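Local coordinates for protein RAP1B (Serratia marcescens, PDB 4AX2) that probably acts as an immunity protein that protects its producer from a secreted amidase toxin of the Type VI secretion system, at residues Y33-K38 with S124-I128. Numbering follows the deposited sequence.
With EDO (1,2-ethanediol), chain E.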
loop_
_atom_site.group_PDB
_atom_site.type_symbol
_atom_site.label_atom_id
_atom_site.label_comp_id
_atom_site.label_asym_id
_atom_site.label_seq_id
_atom_site.Cartn_x
_atom_site.Cartn_y
_atom_site.Cartn_z
ATOM N N TYR A 33 12.157 9.307 -6.161
ATOM C CA TYR A 33 11.271 9.093 -7.294
ATOM C C TYR A 33 10.906 7.613 -7.551
ATOM O O TYR A 33 9.768 7.334 -7.921
ATOM C CB TYR A 33 11.867 9.684 -8.570
ATOM C CG TYR A 33 11.969 11.208 -8.604
ATOM C CD1 TYR A 33 10.926 12.017 -8.143
ATOM C CD2 TYR A 33 13.090 11.831 -9.138
ATOM C CE1 TYR A 33 11.002 13.403 -8.221
ATOM C CE2 TYR A 33 13.185 13.207 -9.202
ATOM C CZ TYR A 33 12.146 13.994 -8.749
ATOM O OH TYR A 33 12.243 15.363 -8.836
ATOM N N HIS A 34 11.852 6.685 -7.366
ATOM C CA HIS A 34 11.539 5.280 -7.595
ATOM C C HIS A 34 10.415 4.823 -6.685
ATOM O O HIS A 34 9.553 4.063 -7.106
ATOM C CB HIS A 34 12.776 4.365 -7.481
ATOM C CG HIS A 34 13.469 4.386 -6.127
ATOM N ND1 HIS A 34 13.089 3.593 -5.100
ATOM C CD2 HIS A 34 14.579 5.090 -5.681
ATOM C CE1 HIS A 34 13.892 3.797 -4.047
ATOM N NE2 HIS A 34 14.819 4.707 -4.406
ATOM N N GLN A 35 10.376 5.334 -5.456
ATOM C CA GLN A 35 9.263 5.043 -4.558
ATOM C C GLN A 35 7.930 5.602 -5.038
ATOM O O GLN A 35 6.903 4.946 -4.903
ATOM C CB GLN A 35 9.560 5.523 -3.138
ATOM C CG GLN A 35 8.516 5.079 -2.121
ATOM C CD GLN A 35 8.471 3.563 -1.916
ATOM O OE1 GLN A 35 9.504 2.921 -1.757
ATOM N NE2 GLN A 35 7.261 2.993 -1.915
ATOM N N VAL A 36 7.936 6.806 -5.616
ATOM C CA VAL A 36 6.704 7.386 -6.156
ATOM C C VAL A 36 6.090 6.503 -7.226
ATOM O O VAL A 36 4.871 6.354 -7.283
ATOM C CB VAL A 36 6.918 8.792 -6.727
ATOM C CG1 VAL A 36 5.589 9.378 -7.218
ATOM C CG2 VAL A 36 7.577 9.688 -5.680
ATOM N N VAL A 37 6.929 5.907 -8.066
ATOM C CA VAL A 37 6.464 4.982 -9.083
ATOM C C VAL A 37 5.746 3.805 -8.415
ATOM O O VAL A 37 4.716 3.351 -8.908
ATOM C CB VAL A 37 7.619 4.468 -9.948
ATOM C CG1 VAL A 37 7.116 3.389 -10.897
ATOM C CG2 VAL A 37 8.289 5.626 -10.712
ATOM N N LYS A 38 6.308 3.306 -7.322
ATOM C CA LYS A 38 5.676 2.170 -6.591
ATOM C C LYS A 38 4.326 2.567 -6.003
ATOM O O LYS A 38 3.399 1.777 -6.021
ATOM C CB LYS A 38 6.588 1.591 -5.517
ATOM C CG LYS A 38 7.898 1.054 -6.072
ATOM C CD LYS A 38 8.423 -0.159 -5.314
ATOM C CE LYS A 38 8.811 0.136 -3.864
ATOM N NZ LYS A 38 9.147 -1.101 -3.060
ATOM N N SER A 124 10.788 0.489 -11.305
ATOM C CA SER A 124 10.580 1.808 -10.703
ATOM C C SER A 124 11.770 2.766 -10.895
ATOM O O SER A 124 11.603 3.995 -10.931
ATOM C CB SER A 124 10.256 1.676 -9.202
ATOM O OG SER A 124 11.384 1.344 -8.409
ATOM N N ARG A 125 12.961 2.192 -11.011
ATOM C CA ARG A 125 14.172 2.957 -11.242
ATOM C C ARG A 125 14.342 3.264 -12.724
ATOM O O ARG A 125 14.780 4.355 -13.080
ATOM C CB ARG A 125 15.377 2.195 -10.703
ATOM C CG ARG A 125 15.351 2.119 -9.187
ATOM C CD ARG A 125 16.261 1.033 -8.640
ATOM N NE ARG A 125 15.947 0.807 -7.234
ATOM C CZ ARG A 125 16.384 1.544 -6.215
ATOM N NH1 ARG A 125 17.201 2.579 -6.416
ATOM N NH2 ARG A 125 16.001 1.231 -4.975
ATOM N N GLN A 126 13.940 2.324 -13.578
ATOM C CA GLN A 126 14.073 2.476 -15.034
ATOM C C GLN A 126 13.176 3.561 -15.629
ATOM O O GLN A 126 13.541 4.179 -16.633
ATOM C CB GLN A 126 13.768 1.144 -15.728
ATOM C CG GLN A 126 14.718 0.026 -15.331
ATOM C CD GLN A 126 14.367 -1.299 -15.971
ATOM O OE1 GLN A 126 13.191 -1.624 -16.139
ATOM N NE2 GLN A 126 15.391 -2.082 -16.317
ATOM N N LEU A 127 12.031 3.823 -15.002
ATOM C CA LEU A 127 11.020 4.724 -15.567
ATOM C C LEU A 127 11.154 6.193 -15.145
ATOM O O LEU A 127 10.246 7.006 -15.416
ATOM C CB LEU A 127 9.616 4.208 -15.205
ATOM C CG LEU A 127 9.277 2.819 -15.776
ATOM C CD1 LEU A 127 7.872 2.405 -15.384
ATOM C CD2 LEU A 127 9.468 2.768 -17.297
ATOM N N ILE A 128 12.245 6.509 -14.445
ATOM C CA ILE A 128 12.508 7.865 -13.948
ATOM C C ILE A 128 13.641 8.497 -14.750
ATOM O O ILE A 128 14.723 7.908 -14.881
ATOM C CB ILE A 128 12.844 7.871 -12.437
ATOM C CG1 ILE A 128 11.610 7.447 -11.620
ATOM C CG2 ILE A 128 13.329 9.248 -11.977
ATOM C CD1 ILE A 128 10.364 8.295 -11.851
HETATM C C1 EDO E . 19.652 2.544 -3.617
HETATM O O1 EDO E . 19.749 3.303 -4.822
HETATM C C2 EDO E . 19.074 3.443 -2.528
HETATM O O2 EDO E . 17.690 3.140 -2.384
HETATM O O HOH W 1 11.406 1.574 -5.716
#
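Ser124 meets His34 where two helices come close enough for backbone to touch side chain: their CA atoms are 4.8 Å apart, and Ser124 CB packs against the carbonyl oxygen of His34 at 3.3 Å. A small side chain at the interface lets two helix backbones approach closely, and Ser124 plays that part here. His34 CA in turn faces Ser124 O in a CA-H...O contact of 3.6 Å; this buried carbonyl has no conventional hydrogen-bond partner in the model. Val37 closes the tight side, setting its CB and CG1 against CB and CA of Ser124, while its CG2 meets Ile128 CD1 at 3.6 Å, the two side chains running antiparallel past one another. Ile128, already beyond the helix end, also lays its CG2 branch against Tyr33 CB and CD2, its side chain set roughly perpendicular to that of the tyrosine. Beyond CB the Tyr33 side chain turns off from the contact, its hydroxyl hydrogen-bonded to Asp139.

The polar side is more open. With CG between the backbone N and the carbonyl carbon (chi1 60°), the His34 imidazole runs alongside Arg125, whose guanidinium stacks on one ring face with planes 28° apart. Arg125 NH2 comes within 3.4 Å of His34 CE1, and NH1 makes a weak bond to a 1,2-ethanediol probably left from crystallisation. A water in the imidazole plane joins His34 ND1 to Ser124 OG, 2.7 Å from each, and donates to the serine, which is also hydrogen-bonded to Asp121 O.

Within this all-helical fold the contact joins the start of helix 33-49 to the C-terminal end of helix 118-126, with Met71 and helix 75-89 packed against Val37 on the buried side.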